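Local coordinates for protein metallo-beta-lactamase (Serratia marcescens, PDB 5AYA) that hydrolyses beta-lactam antibiotics, probably using two zinc ions bound in its active site, as expected of a subclass B3 metallo-beta-lactamase, at residues G16-V21 against W159-Q164; G24-V29 against A213-V218; L39-T44 against E75-G80; L69-H74 against F172-T177. One frame throughout, in Å; residues are numbered along the deposited sequence.

Contact 1: G16-V21 against W159-Q164; sequences GNTHYV and WQSCEQ. With NA (sodium ion), chain D.
Thr18 meets Trp159 and Ser161 across this contact, and its side chain can be followed outward from CB, which lies 3.9 Å from Ser161 OG. Chi1 of -62° sets OG1 beside the residue's own backbone N, opposite the carbonyl carbon, and from there OG1 reaches two partners. Trp159 NE1 donates to Thr18 OG1 at 2.9 Å; the N-H...O angle of 168° and a hydroxyl only 5° out of the indole plane make this a straight bond at the ring edge. Ser161 OG lies 2.8 Å from Thr18 OG1, a hydrogen bond between two hydroxyls. The other branch, Thr18 CG2, touches Trp159 CZ2 at 4.0 Å. At the far end Gly16 N donates to Glu163 OE2 (2.9 Å) on its anti lone pair, an oxygen that also accepts from Asn233. A sodium ion joins the two segments as well, held by Asn17 OD1 at 2.9 Å and by Gln160 O at 2.6 Å. The contact thus ties strand 18-20 of the seven-stranded sheet to strand 155-163 of the five-stranded one, with Leu31 of strand 29-31 packing against Thr18, Trp159 and Ser161, and Val170 of strand 166-173 against Thr18 and Trp159.

Contact 2: G24-V29 against A213-V218; sequences GGISAV and AAHPEV. With ZN (zinc ion), chain C; X8Z (L-captopril), chain H.
Gly25 opens the contact with its carbonyl: O lies 3.3 Å from Pro216 CD and accepts a hydrogen bond from a water molecule. The same water accepts from His215 ND1 at 2.7 Å and donates to Glu217 OE1, so three groups hold it and the loop at Gly25 is tied to the imidazole through it. The bond at ND1 leaves NE2 as the nitrogen facing the metal and helps fix the rotation of the ring.

Next comes Ile26, whose CD1 packs 3.2 Å from His215 CE1. Its CB bond leads away from the other segment, but CG1 is set beside the backbone N (chi1 -59°) and the chain bends back, so that the two side chains lie side by side and point the same way. His215 NE2 binds a zinc ion at 2.2 Å; Asp76, His77 and the captopril sulfur complete this site, the second zinc position of the metallo-beta-lactamase alpha-beta/beta-alpha fold. Captopril N lies 3.5 Å above one face of the ring, offset toward its rim.

Ser27 makes the direct bonds between the two loops. Its N donates to Ala214 O with an N-H...O angle of 170°, nearly straight, while OG donates to Ala213 O at 2.6 Å, tilted 17° from that carbonyl's plane. Two successive carbonyls at the end of strand 210-213 are therefore gripped by one residue. Pro216 CB closes on the same hydroxyl, 3.3 Å from Ser27 OG, and Tyr20 packs against both Ser27 and Pro216.

Contact 3: L39-T44 against E75-G80; sequences LVDGTT and EDHAGG. With ZN (zinc ion), chain C; X8Z (L-captopril), chain H.
Thr43 O accepts from Gly80 N at 2.6 Å, the shorter of the two hydrogen bonds made directly between these segments. The donor stands 40° out of the carbonyl plane and so approaches from above it. Close by, Gly42 N donates to His77 O at 3.0 Å, with a C=O...N angle of 170°. Glycines let the backbones come together: Gly42 and Gly80 are 4.4 Å apart at their CA atoms, and Gly80 CA makes a CA-H...O contact with Gly42 O.

These bonds set the short helix 75-78 against the loop leaving strand 37-40. The helix carries the end of the HxHxDH zinc-binding motif of the metallo-beta-lactamase superfamily, with Asp76 and His77 in succession on it. Asp76 OD2 binds the zinc at 2.0 Å and His77 NE2 at 2.1 Å, His215 being the third protein ligand. The captopril sulfur lies in the plane of the His77 ring, at its edge.

Behind His77 lies Asp41, its side chain running alongside with the carboxylate 35° from the ring plane. A water bridges them, donating to Asp41 OD2 at 2.5 Å and accepting from His77 ND1 at 2.8 Å. The bond at ND1 restrains the imidazole about its CB-CG axis. Asp41 OD2 also accepts from Thr71 OG1, so this second-shell carboxylate is itself held in place as it positions the water.

Contact 4: L69-H74 against F172-T177; sequences LSTHSH and FADSLT. With ZN (zinc ion), chain B; NA (sodium ion), chain E; X8Z (L-captopril), chain H.
His72 and Asp174 are brought together by their first torsions: chi1 of 73° puts the imidazole between the backbone N and carbonyl carbon of His72, while chi1 of -160° extends the carboxylate of Asp174 opposite its own N. His72 ND1 then donates to Asp174 OD1 at 2.5 Å, with an N-H...O angle of 174°. The acceptor lies close to the ring plane and uses its syn lone pair, although the carboxylate as a whole is turned obliquely to the ring. OD1 also takes a weak bond from Ser175 N. With ND1 engaged by the carboxylate, the other ring nitrogen, NE2, binds a zinc ion at 2.1 Å.

His72 and His74 are the first two histidines of the superfamily's HxHxDH motif; His74 ND1 binds the same metal, with His150 and the captopril sulfur as the remaining ligands. Ser175 OG sits at the His72 ring edge, 3.2 Å from CE1. Further back, Thr71 CG2 meets Phe172 CE1 at 3.4 Å, the two side chains set crosswise. A sodium ion is bound by the carbonyl oxygens of Ser70, Thr71 and Gly153. At the other end Thr177 OG1 donates to captopril O1 at 2.8 Å.

Contacts 2, 3 and 4 form a cluster, their centres about 10 to 11 Å apart, whereas contact 1 lies about 16 Å from contact 2 and 20 Å from the other two. Contacts 1, 2 and 4 each bring a segment from the side of the seven-stranded sheet up to one from the five-stranded sheet; contact 3 stays within the former. The first segments follow the order 1 to 4, and contacts 3 and 4 alternate along the chain. Contacts 2 and 3 share one zinc ion, contact 4 holds the other, and captopril reaches all three. The dinuclear site thus lies where loops from both sheets converge, away from contact 1.

Contact 1: G16-V21 against W159-Q164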
# COMPACT_ATOMS: atom_id res chain seq x y z
N GLY A 16 16.13 -6.56 -5.13
CA GLY A 16 16.00 -8.01 -5.16
C GLY A 16 14.78 -8.38 -5.98
O GLY A 16 14.69 -8.02 -7.15
N ASN A 17 13.85 -9.10 -5.34
CA ASN A 17 12.58 -9.55 -5.95
C ASN A 17 11.42 -8.58 -5.66
O ASN A 17 10.27 -8.83 -6.04
CB ASN A 17 12.25 -11.00 -5.52
CG ASN A 17 11.96 -11.15 -4.02
OD1 ASN A 17 11.13 -11.98 -3.60
ND2 ASN A 17 12.64 -10.37 -3.21
N THR A 18 11.74 -7.40 -5.12
CA THR A 18 10.76 -6.31 -4.96
C THR A 18 10.79 -5.35 -6.15
O THR A 18 11.81 -4.70 -6.43
CB THR A 18 11.02 -5.49 -3.67
OG1 THR A 18 10.88 -6.34 -2.53
CG2 THR A 18 10.00 -4.36 -3.55
N HIS A 19 9.66 -5.25 -6.85
CA HIS A 19 9.59 -4.48 -8.10
C HIS A 19 8.42 -3.53 -8.03
O HIS A 19 7.35 -3.89 -7.57
CB HIS A 19 9.35 -5.38 -9.33
CG HIS A 19 10.18 -6.60 -9.37
ND1 HIS A 19 11.51 -6.59 -9.73
CD2 HIS A 19 9.90 -7.88 -9.03
CE1 HIS A 19 12.00 -7.81 -9.66
NE2 HIS A 19 11.04 -8.62 -9.24
N TYR A 20 8.61 -2.34 -8.60
CA TYR A 20 7.53 -1.37 -8.72
C TYR A 20 6.78 -1.62 -10.03
O TYR A 20 7.40 -1.74 -11.09
CB TYR A 20 8.11 0.05 -8.69
CG TYR A 20 7.08 1.16 -8.54
CD1 TYR A 20 6.32 1.57 -9.63
CD2 TYR A 20 6.91 1.82 -7.33
CE1 TYR A 20 5.39 2.59 -9.51
CE2 TYR A 20 5.96 2.80 -7.19
CZ TYR A 20 5.22 3.21 -8.29
OH TYR A 20 4.31 4.23 -8.18
N VAL A 21 5.46 -1.80 -9.93
CA VAL A 21 4.61 -2.10 -11.08
C VAL A 21 3.34 -1.25 -11.10
O VAL A 21 2.38 -1.58 -11.79
CB VAL A 21 4.24 -3.58 -11.16
CG1 VAL A 21 5.48 -4.43 -11.40
CG2 VAL A 21 3.46 -4.03 -9.92
N TRP A 159 8.23 -7.50 4.58
CA TRP A 159 8.91 -8.68 4.08
C TRP A 159 10.40 -8.39 3.90
O TRP A 159 10.86 -7.28 4.20
CB TRP A 159 8.28 -9.13 2.76
CG TRP A 159 8.47 -8.17 1.64
CD1 TRP A 159 9.50 -8.15 0.73
CD2 TRP A 159 7.53 -7.19 1.17
NE1 TRP A 159 9.33 -7.14 -0.16
CE2 TRP A 159 8.14 -6.51 0.10
CE3 TRP A 159 6.27 -6.77 1.62
CZ2 TRP A 159 7.50 -5.48 -0.58
CZ3 TRP A 159 5.67 -5.70 0.99
CH2 TRP A 159 6.26 -5.09 -0.13
N GLN A 160 11.13 -9.36 3.37
CA GLN A 160 12.56 -9.27 3.18
C GLN A 160 12.90 -9.60 1.74
O GLN A 160 12.27 -10.48 1.15
CB GLN A 160 13.22 -10.25 4.15
CG GLN A 160 14.70 -10.46 3.98
CD GLN A 160 15.27 -11.42 5.01
OE1 GLN A 160 15.63 -11.00 6.12
NE2 GLN A 160 15.36 -12.71 4.66
N SER A 161 13.79 -8.83 1.13
CA SER A 161 14.36 -9.14 -0.15
C SER A 161 15.87 -9.03 -0.07
O SER A 161 16.38 -8.27 0.76
CB SER A 161 13.85 -8.21 -1.25
OG SER A 161 12.44 -8.35 -1.42
N CYS A 162 16.57 -9.76 -0.95
CA CYS A 162 18.03 -9.93 -0.85
C CYS A 162 18.71 -9.62 -2.19
O CYS A 162 18.18 -9.99 -3.24
CB CYS A 162 18.34 -11.36 -0.37
SG CYS A 162 17.49 -11.85 1.17
N GLU A 163 19.79 -8.81 -2.17
CA GLU A 163 20.64 -8.61 -3.36
C GLU A 163 22.05 -8.99 -3.02
O GLU A 163 22.60 -8.44 -2.05
CB GLU A 163 20.69 -7.13 -3.81
CG GLU A 163 19.39 -6.60 -4.35
CD GLU A 163 19.53 -5.43 -5.31
OE1 GLU A 163 20.60 -4.77 -5.35
OE2 GLU A 163 18.54 -5.17 -6.03
N GLN A 164 22.65 -9.84 -3.84
CA GLN A 164 24.03 -10.29 -3.63
C GLN A 164 24.24 -10.71 -2.18
O GLN A 164 25.24 -10.37 -1.57
CB GLN A 164 25.03 -9.18 -3.95
CG GLN A 164 24.91 -8.57 -5.33
CD GLN A 164 25.16 -9.56 -6.46
OE1 GLN A 164 25.12 -10.77 -6.26
NE2 GLN A 164 25.33 -9.04 -7.67
NA NA D . 11.11 -11.97 -0.66
O HOH W 1 9.38 -12.72 1.25

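Contact 2: G24-V29 against A213-V218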
# COMPACT_ATOMS: atom_id res chain seq x y z
N GLY A 24 2.13 6.18 -12.25
CA GLY A 24 3.00 7.31 -11.96
C GLY A 24 2.77 7.99 -10.63
O GLY A 24 3.69 8.62 -10.09
N GLY A 25 1.55 7.91 -10.11
CA GLY A 25 1.22 8.56 -8.84
C GLY A 25 0.84 7.67 -7.66
O GLY A 25 0.72 8.17 -6.54
N ILE A 26 0.64 6.38 -7.89
CA ILE A 26 0.30 5.46 -6.78
C ILE A 26 1.18 4.21 -6.83
O ILE A 26 1.32 3.61 -7.88
CB ILE A 26 -1.17 5.00 -6.86
CG1 ILE A 26 -2.11 6.20 -6.79
CG2 ILE A 26 -1.49 4.00 -5.74
CD1 ILE A 26 -2.28 6.77 -5.40
N SER A 27 1.70 3.78 -5.68
CA SER A 27 2.58 2.60 -5.63
C SER A 27 1.78 1.32 -5.77
O SER A 27 0.68 1.21 -5.24
CB SER A 27 3.33 2.55 -4.30
OG SER A 27 4.10 3.70 -4.10
N ALA A 28 2.30 0.41 -6.59
CA ALA A 28 2.05 -1.01 -6.47
C ALA A 28 3.36 -1.75 -6.64
O ALA A 28 4.27 -1.32 -7.35
CB ALA A 28 1.05 -1.50 -7.50
N VAL A 29 3.46 -2.86 -5.94
CA VAL A 29 4.70 -3.57 -5.86
C VAL A 29 4.38 -4.99 -6.13
O VAL A 29 3.38 -5.49 -5.62
CB VAL A 29 5.30 -3.46 -4.46
CG1 VAL A 29 6.21 -4.65 -4.17
CG2 VAL A 29 5.99 -2.12 -4.31
N ALA A 213 6.05 4.03 0.21
CA ALA A 213 4.78 4.60 0.66
C ALA A 213 3.71 4.45 -0.41
O ALA A 213 3.99 4.47 -1.61
CB ALA A 213 4.96 6.06 1.04
N ALA A 214 2.47 4.25 0.03
CA ALA A 214 1.36 4.03 -0.89
C ALA A 214 1.31 5.17 -1.91
O ALA A 214 1.23 4.94 -3.13
CB ALA A 214 0.04 3.94 -0.13
N HIS A 215 1.39 6.39 -1.41
CA HIS A 215 1.79 7.55 -2.23
C HIS A 215 3.32 7.69 -2.29
O HIS A 215 3.97 8.11 -1.33
CB HIS A 215 1.11 8.84 -1.73
CG HIS A 215 -0.37 8.87 -1.94
ND1 HIS A 215 -0.95 9.15 -3.16
CD2 HIS A 215 -1.39 8.55 -1.11
CE1 HIS A 215 -2.26 9.02 -3.07
NE2 HIS A 215 -2.56 8.65 -1.83
N PRO A 216 3.90 7.40 -3.47
CA PRO A 216 5.32 7.08 -3.59
C PRO A 216 6.23 8.24 -3.29
O PRO A 216 7.29 8.05 -2.70
CB PRO A 216 5.46 6.60 -5.04
CG PRO A 216 4.17 6.94 -5.72
CD PRO A 216 3.14 6.93 -4.64
N GLU A 217 5.75 9.46 -3.48
CA GLU A 217 6.53 10.64 -3.12
C GLU A 217 6.69 10.84 -1.62
O GLU A 217 7.62 11.50 -1.18
CB GLU A 217 5.95 11.90 -3.78
CG GLU A 217 4.72 12.49 -3.10
CD GLU A 217 3.46 11.72 -3.38
OE1 GLU A 217 3.45 10.89 -4.32
OE2 GLU A 217 2.47 11.93 -2.65
N VAL A 218 5.87 10.16 -0.82
CA VAL A 218 5.92 10.33 0.63
C VAL A 218 7.24 9.79 1.20
O VAL A 218 7.64 10.18 2.30
CB VAL A 218 4.72 9.62 1.32
CG1 VAL A 218 4.85 9.66 2.84
CG2 VAL A 218 3.40 10.24 0.89
ZN ZN C . -4.41 7.38 -1.71
O1 X8Z H . -2.43 10.64 1.82
C4 X8Z H . -2.84 11.02 0.72
C2 X8Z H . -4.17 10.53 0.21
C1 X8Z H . -4.40 9.17 0.85
S X8Z H . -5.73 8.27 0.04
C3 X8Z H . -5.32 11.50 0.48
N X8Z H . -2.15 11.82 -0.11
C8 X8Z H . -0.77 12.23 0.16
C9 X8Z H . -0.63 13.01 1.42
O3 X8Z H . -1.59 13.87 1.74
O2 X8Z H . 0.38 12.93 2.11
C5 X8Z H . -2.64 12.37 -1.39
C6 X8Z H . -1.48 13.14 -2.00
C7 X8Z H . -0.34 13.12 -1.00
O HOH W 2 0.74 10.62 -4.70

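Contact 3: L39-T44 against E75-G80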
# COMPACT_ATOMS: atom_id res chain seq x y z
N LEU A 39 1.15 -9.31 -5.32
CA LEU A 39 0.97 -7.91 -5.68
C LEU A 39 0.45 -7.10 -4.50
O LEU A 39 -0.57 -7.46 -3.90
CB LEU A 39 0.00 -7.79 -6.88
CG LEU A 39 -0.44 -6.40 -7.33
CD1 LEU A 39 0.68 -5.54 -7.90
CD2 LEU A 39 -1.55 -6.58 -8.37
N VAL A 40 1.03 -5.93 -4.26
CA VAL A 40 0.54 -5.06 -3.25
C VAL A 40 -0.19 -3.91 -3.90
O VAL A 40 0.41 -3.14 -4.65
CB VAL A 40 1.63 -4.51 -2.33
CG1 VAL A 40 0.98 -3.76 -1.17
CG2 VAL A 40 2.52 -5.64 -1.82
N ASP A 41 -1.49 -3.85 -3.65
CA ASP A 41 -2.36 -2.81 -4.15
C ASP A 41 -2.62 -2.93 -5.65
O ASP A 41 -1.84 -3.54 -6.38
CB ASP A 41 -1.83 -1.43 -3.77
CG ASP A 41 -2.27 -1.01 -2.37
OD1 ASP A 41 -3.15 -1.70 -1.80
OD2 ASP A 41 -1.75 -0.02 -1.84
N GLY A 42 -3.76 -2.41 -6.08
CA GLY A 42 -4.19 -2.54 -7.48
C GLY A 42 -4.23 -1.23 -8.22
O GLY A 42 -4.51 -1.21 -9.41
N THR A 43 -3.92 -0.13 -7.53
CA THR A 43 -4.12 1.22 -8.04
C THR A 43 -5.61 1.52 -8.41
O THR A 43 -6.53 0.90 -7.86
CB THR A 43 -3.10 1.50 -9.18
OG1 THR A 43 -2.87 2.91 -9.30
CG2 THR A 43 -3.55 0.95 -10.51
N THR A 44 -5.86 2.53 -9.25
CA THR A 44 -7.23 2.92 -9.65
C THR A 44 -7.88 1.82 -10.49
O THR A 44 -7.23 0.84 -10.85
CB THR A 44 -7.25 4.18 -10.54
OG1 THR A 44 -6.66 3.86 -11.81
CG2 THR A 44 -6.51 5.35 -9.88
N GLU A 75 -10.41 4.43 -3.40
CA GLU A 75 -10.45 4.14 -4.83
C GLU A 75 -9.06 4.14 -5.51
O GLU A 75 -8.76 3.25 -6.32
CB GLU A 75 -11.38 5.14 -5.53
CG GLU A 75 -10.96 6.61 -5.40
CD GLU A 75 -11.98 7.59 -5.99
OE1 GLU A 75 -12.87 7.16 -6.76
OE2 GLU A 75 -11.85 8.81 -5.70
N ASP A 76 -8.23 5.09 -5.12
CA ASP A 76 -6.92 5.29 -5.73
C ASP A 76 -5.89 4.16 -5.47
O ASP A 76 -4.91 4.07 -6.22
CB ASP A 76 -6.33 6.66 -5.36
CG ASP A 76 -6.14 6.86 -3.87
OD1 ASP A 76 -6.92 6.30 -3.06
OD2 ASP A 76 -5.28 7.70 -3.51
N HIS A 77 -6.13 3.30 -4.46
CA HIS A 77 -5.27 2.13 -4.21
C HIS A 77 -5.97 0.83 -4.54
O HIS A 77 -5.33 -0.17 -4.84
CB HIS A 77 -4.84 2.07 -2.75
CG HIS A 77 -4.30 3.36 -2.24
ND1 HIS A 77 -3.05 3.83 -2.59
CD2 HIS A 77 -4.88 4.35 -1.52
CE1 HIS A 77 -2.86 5.01 -2.04
NE2 HIS A 77 -3.98 5.38 -1.46
N ALA A 78 -7.30 0.84 -4.40
CA ALA A 78 -8.08 -0.38 -4.42
C ALA A 78 -9.03 -0.47 -5.63
O ALA A 78 -9.61 -1.53 -5.88
CB ALA A 78 -8.87 -0.49 -3.12
N GLY A 79 -9.16 0.62 -6.39
CA GLY A 79 -10.03 0.65 -7.58
C GLY A 79 -9.69 -0.40 -8.63
O GLY A 79 -10.59 -1.01 -9.22
N GLY A 80 -8.39 -0.66 -8.80
CA GLY A 80 -7.88 -1.62 -9.78
C GLY A 80 -7.85 -3.05 -9.30
O GLY A 80 -7.73 -3.98 -10.09
ZN ZN C . -4.41 7.38 -1.71
O1 X8Z H . -2.43 10.64 1.82
C4 X8Z H . -2.84 11.02 0.72
C2 X8Z H . -4.17 10.53 0.21
C1 X8Z H . -4.40 9.17 0.85
S X8Z H . -5.73 8.27 0.04
C3 X8Z H . -5.32 11.50 0.48
N X8Z H . -2.15 11.82 -0.11
C8 X8Z H . -0.77 12.23 0.16
C9 X8Z H . -0.63 13.01 1.42
O3 X8Z H . -1.59 13.87 1.74
O2 X8Z H . 0.38 12.93 2.11
C5 X8Z H . -2.64 12.37 -1.39
C6 X8Z H . -1.48 13.14 -2.00
C7 X8Z H . -0.34 13.12 -1.00
O HOH W 3 -1.11 1.93 -3.24

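Contact 4: L69-H74 against F172-T177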
# COMPACT_ATOMS: atom_id res chain seq x y z
N LEU A 69 -2.51 -7.96 -2.05
CA LEU A 69 -2.62 -7.35 -0.73
C LEU A 69 -3.13 -5.93 -0.85
O LEU A 69 -2.65 -5.16 -1.69
CB LEU A 69 -1.24 -7.34 -0.04
CG LEU A 69 -0.44 -8.64 -0.15
CD1 LEU A 69 0.86 -8.52 0.63
CD2 LEU A 69 -1.25 -9.85 0.29
N SER A 70 -4.12 -5.57 -0.04
CA SER A 70 -4.56 -4.18 0.01
C SER A 70 -3.99 -3.44 1.22
O SER A 70 -4.02 -3.97 2.33
CB SER A 70 -6.09 -4.06 0.00
OG SER A 70 -6.49 -2.74 0.39
N THR A 71 -3.54 -2.19 1.03
CA THR A 71 -3.20 -1.32 2.17
C THR A 71 -4.49 -0.78 2.78
O THR A 71 -4.88 -1.18 3.90
CB THR A 71 -2.29 -0.14 1.75
OG1 THR A 71 -2.86 0.56 0.65
CG2 THR A 71 -0.84 -0.61 1.39
N HIS A 72 -5.21 0.03 2.00
CA HIS A 72 -6.56 0.45 2.39
C HIS A 72 -7.52 0.74 1.23
O HIS A 72 -7.09 0.95 0.08
CB HIS A 72 -6.48 1.66 3.31
CG HIS A 72 -6.12 2.92 2.60
ND1 HIS A 72 -4.82 3.37 2.48
CD2 HIS A 72 -6.89 3.83 1.95
CE1 HIS A 72 -4.80 4.46 1.74
NE2 HIS A 72 -6.05 4.78 1.44
N SER A 73 -8.80 0.90 1.56
CA SER A 73 -9.90 0.72 0.61
C SER A 73 -10.44 2.06 0.13
O SER A 73 -11.64 2.31 0.19
CB SER A 73 -11.04 -0.09 1.24
OG SER A 73 -11.35 0.40 2.53
N HIS A 74 -9.54 2.95 -0.27
CA HIS A 74 -9.92 4.09 -1.08
C HIS A 74 -9.62 3.80 -2.53
O HIS A 74 -8.72 3.02 -2.83
CB HIS A 74 -9.15 5.32 -0.66
CG HIS A 74 -9.54 5.83 0.67
ND1 HIS A 74 -8.85 6.82 1.32
CD2 HIS A 74 -10.59 5.52 1.46
CE1 HIS A 74 -9.42 7.06 2.49
NE2 HIS A 74 -10.49 6.29 2.59
N PHE A 172 5.93 -1.74 2.90
CA PHE A 172 4.98 -1.00 2.07
C PHE A 172 4.01 -0.29 3.00
O PHE A 172 3.21 -0.92 3.66
CB PHE A 172 4.23 -1.94 1.13
CG PHE A 172 3.53 -1.26 0.00
CD1 PHE A 172 2.33 -0.56 0.23
CD2 PHE A 172 3.96 -1.41 -1.30
CE1 PHE A 172 1.63 0.03 -0.82
CE2 PHE A 172 3.25 -0.86 -2.36
CZ PHE A 172 2.08 -0.14 -2.12
N ALA A 173 4.23 1.01 3.18
CA ALA A 173 3.60 1.77 4.25
C ALA A 173 2.26 2.30 3.80
O ALA A 173 2.16 2.99 2.79
CB ALA A 173 4.49 2.93 4.68
N ASP A 174 1.23 1.95 4.56
CA ASP A 174 -0.11 2.49 4.35
C ASP A 174 -0.11 3.98 4.67
O ASP A 174 0.78 4.46 5.35
CB ASP A 174 -1.12 1.78 5.25
CG ASP A 174 -2.57 1.93 4.77
OD1 ASP A 174 -2.78 2.38 3.63
OD2 ASP A 174 -3.48 1.68 5.57
N SER A 175 -1.12 4.70 4.16
CA SER A 175 -1.27 6.12 4.47
C SER A 175 -1.63 6.30 5.93
O SER A 175 -2.50 5.60 6.46
CB SER A 175 -2.34 6.79 3.57
OG SER A 175 -2.23 6.37 2.23
N LEU A 176 -0.98 7.28 6.55
CA LEU A 176 -1.21 7.64 7.95
C LEU A 176 -1.75 9.07 8.07
O LEU A 176 -1.69 9.68 9.16
CB LEU A 176 0.12 7.51 8.71
CG LEU A 176 0.80 6.13 8.64
CD1 LEU A 176 2.17 6.20 9.31
CD2 LEU A 176 -0.08 5.06 9.28
N THR A 177 -2.42 9.53 7.02
CA THR A 177 -2.87 10.92 6.91
C THR A 177 -4.30 11.11 7.44
O THR A 177 -5.22 10.37 7.07
CB THR A 177 -2.74 11.43 5.45
OG1 THR A 177 -3.26 10.47 4.51
CG2 THR A 177 -1.29 11.70 5.13
ZN ZN B . -6.73 6.82 1.44
NA NA E . -6.14 -3.55 4.29
O1 X8Z H . -2.43 10.64 1.82
C4 X8Z H . -2.84 11.02 0.72
C2 X8Z H . -4.17 10.53 0.21
C1 X8Z H . -4.40 9.17 0.85
S X8Z H . -5.73 8.27 0.04
C3 X8Z H . -5.32 11.50 0.48
N X8Z H . -2.15 11.82 -0.11
C8 X8Z H . -0.77 12.23 0.16
C9 X8Z H . -0.63 13.01 1.42
O3 X8Z H . -1.59 13.87 1.74
O2 X8Z H . 0.38 12.93 2.11
C5 X8Z H . -2.64 12.37 -1.39
C6 X8Z H . -1.48 13.14 -2.00
C7 X8Z H . -0.34 13.12 -1.00
O HOH W 4 -8.13 -2.37 2.58